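Local coordinates for ORF34P2 (Lactococcus phage p2, PDB 2WKD), which binds single-stranded DNA, probably with nanomolar affinity and without sequence specificity, as a phage-encoded SSB whose family belongs to the OB clan, at residues A10-T15 with I54-T59; G23-I28 with S47-D52; V30-K35 with K42-S47; V60-R65 with P82-V87. The protein carries 2 engineered substitutions. One frame throughout, in Å; residues are numbered along the deposited sequence.

Contact 1: A10-T15 with I54-T59; sequences ANEKNT and IQMGDT. Engineered in segment 54-59: Met56 (natural residue Leu).
Two backbone hydrogen bonds, both centred on Ala10, pin residues 10-15 to the turn at residues 54-59. Ala10 N donates to Asp58 O over 2.8 Å, and Gly57 N donates to Ala10 O over 2.7 Å. Both bonds are nearly straight, and each carbonyl is met almost along its C=O axis.

Each loop also has bonds of its own. Gln55 to Asp58 form a type II beta turn closed by Asp58 N to Gln55 O; Gly57 takes its third position with phi at 100°, where a CB would run into the preceding carbonyl oxygen. Asp58 OD2 accepts a hydrogen bond from Gln55 N, which lies above the carboxylate plane. In the other loop Asn14 OD1 is gripped twice: Asn11 N comes straight in on an in-plane lone pair at 2.8 Å, while the Thr15 hydroxyl OG1 approaches from above the amide plane. Asn11 OD1 accepts from Lys13 N, which makes an Asx turn.

Van der Waals contact rests mainly on Met56, an engineered selenomethionine. Bent at chi2 (-64°) and chi3 (-82°), it folds its tip over the 10-15 backbone, so that CE lies 3.4 Å from Asn11 C and also touches the carboxylate end of Glu12, whose chain crosses it obliquely. The Met56 SE atom meets Thr15 CG2 tip to tip at 3.9 Å. Lys26, from strand 25-31, packs against the same selenomethionine.

A type II beta turn leading into strand 59-68 is thus bonded to the Asx-turn loop that follows strand 2-9, in a beta fold consistent with the OB clan.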
loop_
_atom_site.group_PDB
_atom_site.type_symbol
_atom_site.label_atom_id
_atom_site.label_comp_id
_atom_site.label_asym_id
_atom_site.label_seq_id
_atom_site.Cartn_x
_atom_site.Cartn_y
_atom_site.Cartn_z
ATOM N N ALA A 10 13.918 -6.204 -9.833
ATOM C CA ALA A 10 14.696 -6.990 -8.874
ATOM C C ALA A 10 16.171 -6.915 -9.251
ATOM O O ALA A 10 16.593 -7.441 -10.285
ATOM C CB ALA A 10 14.214 -8.431 -8.845
ATOM N N ASN A 11 16.956 -6.223 -8.440
ATOM C CA ASN A 11 18.361 -6.035 -8.771
ATOM C C ASN A 11 19.258 -6.102 -7.547
ATOM O O ASN A 11 18.807 -6.393 -6.437
ATOM C CB ASN A 11 18.590 -4.749 -9.594
ATOM C CG ASN A 11 18.156 -3.486 -8.857
ATOM O OD1 ASN A 11 18.447 -3.298 -7.676
ATOM N ND2 ASN A 11 17.458 -2.612 -9.564
ATOM N N GLU A 12 20.537 -5.848 -7.766
ATOM C CA GLU A 12 21.546 -6.011 -6.731
ATOM C C GLU A 12 21.305 -5.056 -5.545
ATOM O O GLU A 12 21.677 -5.360 -4.415
ATOM C CB GLU A 12 22.948 -5.842 -7.349
ATOM C CG GLU A 12 23.454 -7.068 -8.191
ATOM C CD GLU A 12 22.811 -7.252 -9.606
ATOM O OE1 GLU A 12 21.827 -6.550 -9.978
ATOM O OE2 GLU A 12 23.309 -8.131 -10.355
ATOM N N LYS A 13 20.647 -3.929 -5.808
ATOM C CA LYS A 13 20.333 -2.929 -4.779
ATOM C C LYS A 13 19.176 -3.289 -3.850
ATOM O O LYS A 13 19.121 -2.811 -2.724
ATOM C CB LYS A 13 20.043 -1.564 -5.421
ATOM C CG LYS A 13 21.243 -0.958 -6.155
ATOM C CD LYS A 13 20.829 0.198 -7.059
ATOM C CE LYS A 13 22.024 0.712 -7.845
ATOM N NZ LYS A 13 21.671 1.930 -8.617
ATOM N N ASN A 14 18.250 -4.121 -4.306
ATOM C CA ASN A 14 17.050 -4.378 -3.508
ATOM C C ASN A 14 16.699 -5.857 -3.281
ATOM O O ASN A 14 15.708 -6.165 -2.615
ATOM C CB ASN A 14 15.853 -3.613 -4.110
ATOM C CG ASN A 14 15.469 -4.120 -5.489
ATOM O OD1 ASN A 14 16.045 -5.086 -5.998
ATOM N ND2 ASN A 14 14.482 -3.479 -6.096
ATOM N N THR A 15 17.507 -6.762 -3.840
ATOM C CA THR A 15 17.222 -8.201 -3.791
ATOM C C THR A 15 18.430 -9.000 -3.294
ATOM O O THR A 15 19.555 -8.747 -3.724
ATOM C CB THR A 15 16.779 -8.727 -5.180
ATOM O OG1 THR A 15 15.676 -7.941 -5.651
ATOM C CG2 THR A 15 16.344 -10.199 -5.117
ATOM N N ILE A 54 11.544 -16.140 -10.977
ATOM C CA ILE A 54 12.036 -14.770 -11.032
ATOM C C ILE A 54 13.553 -14.746 -11.102
ATOM O O ILE A 54 14.210 -15.484 -10.387
ATOM C CB ILE A 54 11.501 -13.924 -9.831
ATOM C CG1 ILE A 54 9.983 -13.709 -9.965
ATOM C CG2 ILE A 54 12.206 -12.578 -9.736
ATOM C CD1 ILE A 54 9.563 -12.969 -11.236
ATOM N N GLN A 55 14.088 -13.891 -11.974
ATOM C CA GLN A 55 15.530 -13.729 -12.169
ATOM C C GLN A 55 15.990 -12.295 -11.908
ATOM O O GLN A 55 15.220 -11.353 -12.055
ATOM C CB GLN A 55 15.913 -14.154 -13.588
ATOM C CG GLN A 55 15.865 -15.671 -13.775
ATOM C CD GLN A 55 16.714 -16.141 -14.925
ATOM O OE1 GLN A 55 16.307 -16.055 -16.088
ATOM N NE2 GLN A 55 17.909 -16.655 -14.612
HETATM N N MSE A 56 17.247 -12.133 -11.505
HETATM C CA MSE A 56 17.833 -10.804 -11.351
HETATM C C MSE A 56 17.657 -10.021 -12.648
HETATM O O MSE A 56 17.960 -10.523 -13.735
HETATM C CB MSE A 56 19.314 -10.887 -10.967
HETATM C CG MSE A 56 19.592 -11.630 -9.652
HETATM SE SE MSE A 56 18.797 -10.711 -8.123
HETATM C CE MSE A 56 20.185 -9.377 -7.837
ATOM N N GLY A 57 17.125 -8.809 -12.534
ATOM C CA GLY A 57 16.854 -7.985 -13.714
ATOM C C GLY A 57 15.405 -7.993 -14.158
ATOM O O GLY A 57 14.991 -7.129 -14.935
ATOM N N ASP A 58 14.617 -8.944 -13.661
ATOM C CA ASP A 58 13.182 -8.947 -13.954
ATOM C C ASP A 58 12.492 -7.755 -13.298
ATOM O O ASP A 58 12.907 -7.303 -12.224
ATOM C CB ASP A 58 12.526 -10.237 -13.440
ATOM C CG ASP A 58 12.848 -11.455 -14.290
ATOM O OD1 ASP A 58 13.535 -11.323 -15.337
ATOM O OD2 ASP A 58 12.404 -12.560 -13.891
ATOM N N THR A 59 11.435 -7.259 -13.940
ATOM C CA THR A 59 10.516 -6.301 -13.313
ATOM C C THR A 59 9.354 -7.138 -12.781
ATOM O O THR A 59 8.862 -8.051 -13.485
ATOM C CB THR A 59 10.007 -5.238 -14.317
ATOM O OG1 THR A 59 11.123 -4.587 -14.935
ATOM C CG2 THR A 59 9.113 -4.182 -13.638
#

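Contact 2: G23-I28 with S47-D52; sequences GDKKII and SAFMPD. Engineered in segment 47-52: Met50 (natural residue Leu).
Strands 25-28 and 47-49 are antiparallel neighbours in the beta sheet of this OB-clan protein, their short axes 4.6 Å apart at closest approach. Ile28 and Ala48 form a hydrogen-bonded pair, each N-H bonding to the other's carbonyl in its plane, and Ile27 and Phe49 the adjoining non-hydrogen-bonded pair. One step on, Met50 N donates to Lys26 O from above the carbonyl plane.

The tight side is the buried face carrying Ile28, Ala48 and the engineered selenomethionine Met50. The Met50 chain, bent at chi2 and chi3, crosses Ile28 obliquely and presses CE to 3.4 Å from Ile28 CD1, closer than usual carbon contact. Val60 and Val84 pack on the same Met50 side chain. On the other face Ile27 runs alongside Phe49, with Ile27 CD1 3.5 Å from Phe49 CE1, and Lys25 CB meets the ring at its edge.

Towards Asp24 and Asp52 the strands part and water fills in. Water 3 joins Lys26 N to Met50 O, water 2 links that same carbonyl to Lys25 NZ, and water 4 connects Lys26 NZ to Asp52 O. With CG anti to the carbonyl carbon (chi1 -62°) and its chain bent at chi2, Lys25 reaches across this wet end to a salt bridge in which NZ lies 3.0 Å from Asp52 OD1, approaching from above the carboxylate plane.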
loop_
_atom_site.group_PDB
_atom_site.type_symbol
_atom_site.label_atom_id
_atom_site.label_comp_id
_atom_site.label_asym_id
_atom_site.label_seq_id
_atom_site.Cartn_x
_atom_site.Cartn_y
_atom_site.Cartn_z
ATOM N N GLY A 23 14.786 -24.049 0.821
ATOM C CA GLY A 23 15.874 -23.838 -0.146
ATOM C C GLY A 23 16.133 -22.373 -0.441
ATOM O O GLY A 23 15.540 -21.505 0.194
ATOM N N ASP A 24 16.997 -22.103 -1.420
ATOM C CA ASP A 24 17.317 -20.738 -1.867
ATOM C C ASP A 24 16.045 -19.940 -2.182
ATOM O O ASP A 24 15.201 -20.404 -2.954
ATOM C CB ASP A 24 18.164 -20.768 -3.153
ATOM C CG ASP A 24 19.602 -21.211 -2.912
ATOM O OD1 ASP A 24 19.965 -21.573 -1.765
ATOM O OD2 ASP A 24 20.369 -21.199 -3.891
ATOM N N LYS A 25 15.928 -18.747 -1.609
ATOM C CA LYS A 25 14.880 -17.815 -2.012
ATOM C C LYS A 25 15.454 -16.446 -2.202
ATOM O O LYS A 25 16.313 -16.009 -1.417
ATOM C CB LYS A 25 13.753 -17.724 -0.979
ATOM C CG LYS A 25 12.988 -19.016 -0.735
ATOM C CD LYS A 25 12.299 -19.506 -1.997
ATOM C CE LYS A 25 11.375 -20.675 -1.695
ATOM N NZ LYS A 25 10.615 -21.054 -2.918
ATOM N N LYS A 26 14.973 -15.776 -3.247
ATOM C CA LYS A 26 15.170 -14.352 -3.404
ATOM C C LYS A 26 14.217 -13.614 -2.476
ATOM O O LYS A 26 13.038 -13.992 -2.343
ATOM C CB LYS A 26 14.935 -13.921 -4.852
ATOM C CG LYS A 26 16.051 -14.268 -5.820
ATOM C CD LYS A 26 15.790 -13.601 -7.167
ATOM C CE LYS A 26 16.840 -14.014 -8.196
ATOM N NZ LYS A 26 16.869 -15.483 -8.471
ATOM N N ILE A 27 14.728 -12.585 -1.812
ATOM C CA ILE A 27 13.889 -11.676 -1.025
ATOM C C ILE A 27 14.113 -10.258 -1.542
ATOM O O ILE A 27 15.259 -9.788 -1.599
ATOM C CB ILE A 27 14.217 -11.708 0.486
ATOM C CG1 ILE A 27 14.019 -13.108 1.063
ATOM C CG2 ILE A 27 13.356 -10.688 1.247
ATOM C CD1 ILE A 27 14.420 -13.228 2.538
ATOM N N ILE A 28 13.019 -9.597 -1.928
ATOM C CA ILE A 28 13.072 -8.216 -2.400
ATOM C C ILE A 28 12.618 -7.266 -1.290
ATOM O O ILE A 28 11.768 -7.619 -0.467
ATOM C CB ILE A 28 12.230 -8.014 -3.701
ATOM C CG1 ILE A 28 12.681 -6.749 -4.448
ATOM C CG2 ILE A 28 10.718 -8.013 -3.391
ATOM C CD1 ILE A 28 12.033 -6.543 -5.811
ATOM N N SER A 47 9.416 -6.335 2.709
ATOM C CA SER A 47 10.094 -7.469 2.088
ATOM C C SER A 47 9.117 -8.551 1.654
ATOM O O SER A 47 8.093 -8.774 2.303
ATOM C CB SER A 47 11.119 -8.056 3.055
ATOM O OG SER A 47 11.922 -7.017 3.581
ATOM N N ALA A 48 9.448 -9.224 0.556
ATOM C CA ALA A 48 8.643 -10.337 0.039
ATOM C C ALA A 48 9.531 -11.402 -0.610
ATOM O O ALA A 48 10.524 -11.074 -1.267
ATOM C CB ALA A 48 7.628 -9.828 -0.969
ATOM N N PHE A 49 9.154 -12.667 -0.433
ATOM C CA PHE A 49 9.821 -13.774 -1.106
ATOM C C PHE A 49 9.370 -13.845 -2.557
ATOM O O PHE A 49 8.183 -13.670 -2.850
ATOM C CB PHE A 49 9.528 -15.098 -0.392
ATOM C CG PHE A 49 10.239 -15.250 0.936
ATOM C CD1 PHE A 49 11.529 -15.778 0.995
ATOM C CD2 PHE A 49 9.619 -14.876 2.122
ATOM C CE1 PHE A 49 12.186 -15.930 2.221
ATOM C CE2 PHE A 49 10.279 -15.025 3.355
ATOM C CZ PHE A 49 11.560 -15.552 3.399
HETATM N N MSE A 50 10.317 -14.079 -3.458
HETATM C CA MSE A 50 10.051 -14.184 -4.890
HETATM C C MSE A 50 9.839 -15.649 -5.248
HETATM O O MSE A 50 10.502 -16.524 -4.680
HETATM C CB MSE A 50 11.244 -13.670 -5.716
HETATM C CG MSE A 50 11.669 -12.252 -5.427
HETATM SE SE MSE A 50 10.464 -10.945 -6.267
HETATM C CE MSE A 50 11.820 -9.766 -6.913
ATOM N N PRO A 51 8.928 -15.924 -6.205
ATOM C CA PRO A 51 8.802 -17.271 -6.777
ATOM C C PRO A 51 10.107 -17.694 -7.469
ATOM O O PRO A 51 10.891 -16.837 -7.884
ATOM C CB PRO A 51 7.672 -17.144 -7.814
ATOM C CG PRO A 51 7.277 -15.707 -7.868
ATOM C CD PRO A 51 7.898 -14.985 -6.696
ATOM N N ASP A 52 10.320 -19.000 -7.609
ATOM C CA ASP A 52 11.593 -19.530 -8.122
ATOM C C ASP A 52 11.936 -19.055 -9.533
ATOM O O ASP A 52 13.099 -18.920 -9.855
ATOM C CB ASP A 52 11.617 -21.062 -8.082
ATOM C CG ASP A 52 11.636 -21.628 -6.660
ATOM O OD1 ASP A 52 11.880 -20.876 -5.686
ATOM O OD2 ASP A 52 11.405 -22.855 -6.523
HETATM O O HOH W 1 14.027 -19.591 -5.254
HETATM O O HOH W 2 9.146 -18.370 -3.037
HETATM O O HOH W 3 13.192 -17.014 -5.284
HETATM O O HOH W 4 14.082 -16.799 -7.878
#

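Contact 3: V30-K35 with K42-S47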
loop_
_atom_site.group_PDB
_atom_site.type_symbol
_atom_site.label_atom_id
_atom_site.label_comp_id
_atom_site.label_asym_id
_atom_site.label_seq_id
_atom_site.Cartn_x
_atom_site.Cartn_y
_atom_site.Cartn_z
ATOM N N VAL A 30 11.144 -3.430 -0.926
ATOM C CA VAL A 30 10.532 -2.338 -1.716
ATOM C C VAL A 30 9.929 -1.228 -0.835
ATOM O O VAL A 30 9.442 -1.512 0.266
ATOM C CB VAL A 30 9.451 -2.876 -2.711
ATOM C CG1 VAL A 30 10.099 -3.789 -3.776
ATOM C CG2 VAL A 30 8.313 -3.613 -1.978
ATOM N N PRO A 31 9.955 0.038 -1.315
ATOM C CA PRO A 31 9.407 1.168 -0.529
ATOM C C PRO A 31 7.876 1.105 -0.488
ATOM O O PRO A 31 7.236 0.867 -1.518
ATOM C CB PRO A 31 9.871 2.405 -1.311
ATOM C CG PRO A 31 9.988 1.947 -2.723
ATOM C CD PRO A 31 10.443 0.480 -2.642
ATOM N N LEU A 32 7.316 1.287 0.701
ATOM C CA LEU A 32 5.873 1.261 0.911
ATOM C C LEU A 32 5.163 2.584 0.638
ATOM O O LEU A 32 3.934 2.630 0.609
ATOM C CB LEU A 32 5.551 0.789 2.325
ATOM C CG LEU A 32 6.174 -0.560 2.655
ATOM C CD1 LEU A 32 5.822 -0.906 4.087
ATOM C CD2 LEU A 32 5.726 -1.677 1.678
ATOM N N PHE A 33 5.934 3.653 0.454
ATOM C CA PHE A 33 5.392 4.981 0.110
ATOM C C PHE A 33 6.491 5.925 -0.373
ATOM O O PHE A 33 7.664 5.561 -0.353
ATOM C CB PHE A 33 4.606 5.603 1.279
ATOM C CG PHE A 33 5.289 5.498 2.614
ATOM C CD1 PHE A 33 6.235 6.446 2.999
ATOM C CD2 PHE A 33 4.952 4.478 3.497
ATOM C CE1 PHE A 33 6.868 6.365 4.242
ATOM C CE2 PHE A 33 5.571 4.376 4.740
ATOM C CZ PHE A 33 6.535 5.330 5.117
ATOM N N GLU A 34 6.108 7.118 -0.827
ATOM C CA GLU A 34 7.064 8.114 -1.311
ATOM C C GLU A 34 7.218 9.294 -0.335
ATOM O O GLU A 34 6.451 9.430 0.621
ATOM C CB GLU A 34 6.622 8.710 -2.651
ATOM C CG GLU A 34 6.014 7.795 -3.667
ATOM C CD GLU A 34 5.144 8.575 -4.638
ATOM O OE1 GLU A 34 4.515 7.942 -5.502
ATOM O OE2 GLU A 34 5.082 9.824 -4.531
ATOM N N LYS A 35 8.196 10.153 -0.626
ATOM C CA LYS A 35 8.459 11.389 0.136
ATOM C C LYS A 35 8.743 12.548 -0.828
ATOM O O LYS A 35 8.889 12.326 -2.034
ATOM C CB LYS A 35 9.650 11.189 1.079
ATOM C CG LYS A 35 10.954 10.871 0.349
ATOM C CD LYS A 35 11.997 10.232 1.252
ATOM C CE LYS A 35 13.042 11.229 1.731
ATOM N NZ LYS A 35 14.129 10.518 2.474
ATOM N N LYS A 42 12.130 9.357 6.542
ATOM C CA LYS A 42 12.593 8.102 5.951
ATOM C C LYS A 42 11.443 7.213 5.468
ATOM O O LYS A 42 10.414 7.087 6.129
ATOM C CB LYS A 42 13.528 7.335 6.898
ATOM C CG LYS A 42 12.861 6.679 8.105
ATOM C CD LYS A 42 13.512 5.324 8.406
ATOM C CE LYS A 42 12.804 4.598 9.541
ATOM N NZ LYS A 42 12.718 5.428 10.777
ATOM N N VAL A 43 11.633 6.599 4.306
ATOM C CA VAL A 43 10.625 5.719 3.719
ATOM C C VAL A 43 10.727 4.305 4.297
ATOM O O VAL A 43 11.818 3.745 4.379
ATOM C CB VAL A 43 10.738 5.709 2.174
ATOM C CG1 VAL A 43 9.932 4.571 1.563
ATOM C CG2 VAL A 43 10.288 7.057 1.609
ATOM N N ALA A 44 9.593 3.745 4.711
ATOM C CA ALA A 44 9.545 2.364 5.174
ATOM C C ALA A 44 9.621 1.379 3.987
ATOM O O ALA A 44 9.118 1.671 2.894
ATOM C CB ALA A 44 8.303 2.131 5.993
ATOM N N TYR A 45 10.263 0.231 4.215
ATOM C CA TYR A 45 10.464 -0.795 3.193
ATOM C C TYR A 45 9.833 -2.103 3.601
ATOM O O TYR A 45 9.906 -2.492 4.761
ATOM C CB TYR A 45 11.954 -1.002 2.895
ATOM C CG TYR A 45 12.492 0.072 1.995
ATOM C CD1 TYR A 45 12.761 1.344 2.492
ATOM C CD2 TYR A 45 12.695 -0.171 0.638
ATOM C CE1 TYR A 45 13.226 2.347 1.664
ATOM C CE2 TYR A 45 13.161 0.820 -0.203
ATOM C CZ TYR A 45 13.426 2.081 0.323
ATOM O OH TYR A 45 13.891 3.074 -0.496
ATOM N N GLY A 46 9.179 -2.756 2.647
ATOM C CA GLY A 46 8.609 -4.070 2.887
ATOM C C GLY A 46 9.366 -5.143 2.128
ATOM O O GLY A 46 9.885 -4.899 1.035
ATOM N N SER A 47 9.416 -6.335 2.709
ATOM C CA SER A 47 10.094 -7.469 2.088
ATOM C C SER A 47 9.117 -8.551 1.654
ATOM O O SER A 47 8.093 -8.774 2.303
ATOM C CB SER A 47 11.119 -8.056 3.055
ATOM O OG SER A 47 11.922 -7.017 3.581
#
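This contact is the antiparallel pairing of strands 25-31 and 45-49 at the base of the loop that joins them. Val30 and Gly46 form a hydrogen-bonded pair: Val30 N donates to Gly46 O over 2.8 Å and Gly46 N returns the bond to Val30 O over 2.7 Å. Beyond the non-hydrogen-bonded pair Pro31-Tyr45, Leu32 N makes an almost straight bond (176°) to Ala44 O.

Pro31 and Tyr45 share one face of the sheet, where Pro31 lies over a face of the Tyr45 ring, a CH-pi contact with Pro31 CB 4.2 Å from the ring centroid and 26° off its normal. Pro31 CB also touches Val43 CG1, at 3.6 Å. Leu32 comes up against the backbone of Gly46; a CB on Gly46 would clash with Leu32 CD2, so glycine lets this side chain settle there.

Phe33 has CG in the crowded position between N and the carbonyl carbon (chi1 46°), which swings its ring back over residues 42-47, where CE2 lies 3.8 Å from Ala44 CB and Lys42 O sits at the ring edge. That ring also meets Tyr77 of the second subunit edge-to-face, and Glu34 forms a salt bridge there with Arg65 of the second subunit. The pairing is thus the root of a beta hairpin, whose loop side turns from intrachain sheet to the dimer interface.

Contact 4: V60-R65 with P82-V87; sequences VTVSGR and PTVEKV
Four backbone hydrogen bonds form the first shell between strands 60-63 and 82-87, whose axes run antiparallel at 164°. Thr61 pairs with Glu85, Thr61 N donating to Glu85 O over 2.8 Å and Glu85 N donating back to Thr61 O. Ser63 and Thr83 repeat the exchange, with Thr83 N 2.8 Å from Ser63 O.

Next come the side chains. On one face Val62 lies side by side with Val84 and Pro82, all pointing the same way; Val62 CG2 is 4.2 Å from Val84 CG2, and its CG1 4.1 Å from Pro82 CB. Elsewhere the Val87 side chain crosses Thr61 obliquely, its CG2 3.3 Å from Thr61 OG1. Water 5 lies between Thr61 O and Glu85 OE1.

Further out, strand 2-9 flanks strand 59-68: Thr61 OG1 hydrogen-bonds to Thr7 and Ser63 OG to Thr5, while Val60 packs on Ile54. At Gly64 the chain turns a corner and heads towards the second subunit. The hydroxyls of Thr61 and Ser63 are therefore spent on the next strand of the sheet, whereas the hairpin pairing itself rests on backbone bonds and apolar contacts.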
loop_
_atom_site.group_PDB
_atom_site.type_symbol
_atom_site.label_atom_id
_atom_site.label_comp_id
_atom_site.label_asym_id
_atom_site.label_seq_id
_atom_site.Cartn_x
_atom_site.Cartn_y
_atom_site.Cartn_z
ATOM N N VAL A 60 8.954 -6.862 -11.533
ATOM C CA VAL A 60 7.881 -7.601 -10.877
ATOM C C VAL A 60 6.851 -6.683 -10.241
ATOM O O VAL A 60 7.154 -5.537 -9.883
ATOM C CB VAL A 60 8.414 -8.547 -9.766
ATOM C CG1 VAL A 60 9.264 -9.668 -10.372
ATOM C CG2 VAL A 60 9.199 -7.754 -8.699
ATOM N N THR A 61 5.639 -7.203 -10.101
ATOM C CA THR A 61 4.612 -6.558 -9.309
ATOM C C THR A 61 4.388 -7.379 -8.036
ATOM O O THR A 61 4.006 -8.545 -8.099
ATOM C CB THR A 61 3.317 -6.378 -10.127
ATOM O OG1 THR A 61 3.574 -5.441 -11.173
ATOM C CG2 THR A 61 2.200 -5.822 -9.285
ATOM N N VAL A 62 4.661 -6.771 -6.888
ATOM C CA VAL A 62 4.374 -7.398 -5.596
ATOM C C VAL A 62 3.136 -6.774 -4.945
ATOM O O VAL A 62 3.098 -5.558 -4.689
ATOM C CB VAL A 62 5.568 -7.309 -4.655
ATOM C CG1 VAL A 62 5.252 -8.043 -3.350
ATOM C CG2 VAL A 62 6.813 -7.908 -5.333
ATOM N N SER A 63 2.129 -7.617 -4.687
ATOM C CA SER A 63 0.849 -7.163 -4.171
ATOM C C SER A 63 0.341 -8.025 -3.013
ATOM O O SER A 63 0.217 -9.238 -3.138
ATOM C CB SER A 63 -0.192 -7.130 -5.291
ATOM O OG SER A 63 -1.387 -6.486 -4.873
ATOM N N GLY A 64 0.032 -7.380 -1.893
ATOM C CA GLY A 64 -0.648 -8.059 -0.798
ATOM C C GLY A 64 -0.667 -7.246 0.469
ATOM O O GLY A 64 -0.161 -6.125 0.505
ATOM N N ARG A 65 -1.256 -7.819 1.515
ATOM C CA ARG A 65 -1.244 -7.216 2.842
ATOM C C ARG A 65 0.200 -7.073 3.289
ATOM O O ARG A 65 1.075 -7.824 2.825
ATOM C CB ARG A 65 -2.043 -8.082 3.813
ATOM C CG ARG A 65 -3.489 -8.352 3.324
ATOM C CD ARG A 65 -4.070 -9.654 3.856
ATOM N NE ARG A 65 -4.068 -9.682 5.314
ATOM C CZ ARG A 65 -4.335 -10.756 6.052
ATOM N NH1 ARG A 65 -4.628 -11.916 5.477
ATOM N NH2 ARG A 65 -4.300 -10.670 7.375
ATOM N N PRO A 82 1.831 -12.676 -0.443
ATOM C CA PRO A 82 1.842 -11.797 -1.624
ATOM C C PRO A 82 1.601 -12.534 -2.938
ATOM O O PRO A 82 1.919 -13.720 -3.051
ATOM C CB PRO A 82 3.259 -11.214 -1.621
ATOM C CG PRO A 82 4.081 -12.233 -0.901
ATOM C CD PRO A 82 3.169 -12.767 0.174
ATOM N N THR A 83 1.001 -11.840 -3.901
ATOM C CA THR A 83 1.020 -12.264 -5.290
ATOM C C THR A 83 2.228 -11.576 -5.900
ATOM O O THR A 83 2.455 -10.381 -5.685
ATOM C CB THR A 83 -0.280 -11.875 -6.051
ATOM O OG1 THR A 83 -1.393 -12.578 -5.492
ATOM C CG2 THR A 83 -0.193 -12.272 -7.509
ATOM N N VAL A 84 3.042 -12.341 -6.610
ATOM C CA VAL A 84 4.174 -11.775 -7.341
ATOM C C VAL A 84 4.007 -12.137 -8.814
ATOM O O VAL A 84 3.862 -13.311 -9.158
ATOM C CB VAL A 84 5.570 -12.235 -6.781
ATOM C CG1 VAL A 84 6.725 -11.553 -7.540
ATOM C CG2 VAL A 84 5.696 -11.935 -5.278
ATOM N N GLU A 85 4.011 -11.120 -9.670
ATOM C CA GLU A 85 3.858 -11.304 -11.111
ATOM C C GLU A 85 5.054 -10.713 -11.819
ATOM O O GLU A 85 5.510 -9.622 -11.474
ATOM C CB GLU A 85 2.576 -10.630 -11.626
ATOM C CG GLU A 85 1.289 -11.338 -11.204
ATOM C CD GLU A 85 0.024 -10.571 -11.569
ATOM O OE1 GLU A 85 -0.182 -9.465 -11.027
ATOM O OE2 GLU A 85 -0.774 -11.086 -12.384
ATOM N N LYS A 86 5.565 -11.443 -12.804
ATOM C CA LYS A 86 6.573 -10.909 -13.710
ATOM C C LYS A 86 5.896 -9.931 -14.688
ATOM O O LYS A 86 4.859 -10.252 -15.244
ATOM C CB LYS A 86 7.243 -12.047 -14.492
ATOM C CG LYS A 86 8.426 -11.600 -15.332
ATOM C CD LYS A 86 9.208 -12.791 -15.870
ATOM C CE LYS A 86 10.312 -12.332 -16.822
ATOM N NZ LYS A 86 11.043 -13.486 -17.427
ATOM N N VAL A 87 6.507 -8.762 -14.890
ATOM C CA VAL A 87 6.021 -7.740 -15.833
ATOM C C VAL A 87 6.873 -7.747 -17.095
ATOM O O VAL A 87 8.104 -7.808 -17.018
ATOM C CB VAL A 87 6.078 -6.323 -15.203
ATOM C CG1 VAL A 87 5.596 -5.241 -16.209
ATOM C CG2 VAL A 87 5.259 -6.269 -13.933
HETATM O O HOH W 5 1.137 -9.090 -8.120
#

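In the fold
From the N terminus, the chain leaves strand 2-9 into residues 10-15, and contact 1 closes the longest loop when residues 54-59 return to them. Contact 2 falls within that loop, and contact 3 within contact 2; both join strands 25-31 and 45-49, sharing Ser47, with centres about 18 Å apart on opposite sides of the chain's centre. Contact 4 follows in series, closing the hairpin of strands 59-68 and 77-87. Contact 1 meets contact 2 where Ala10 packs on Met50, and contact 4 where Thr59 O probably hydrogen-bonds to Val87 N. Strands 45-49 and 77-87 are neighbours in one sheet, which unites contacts 2 and 4, with Pro51 packed on Val84.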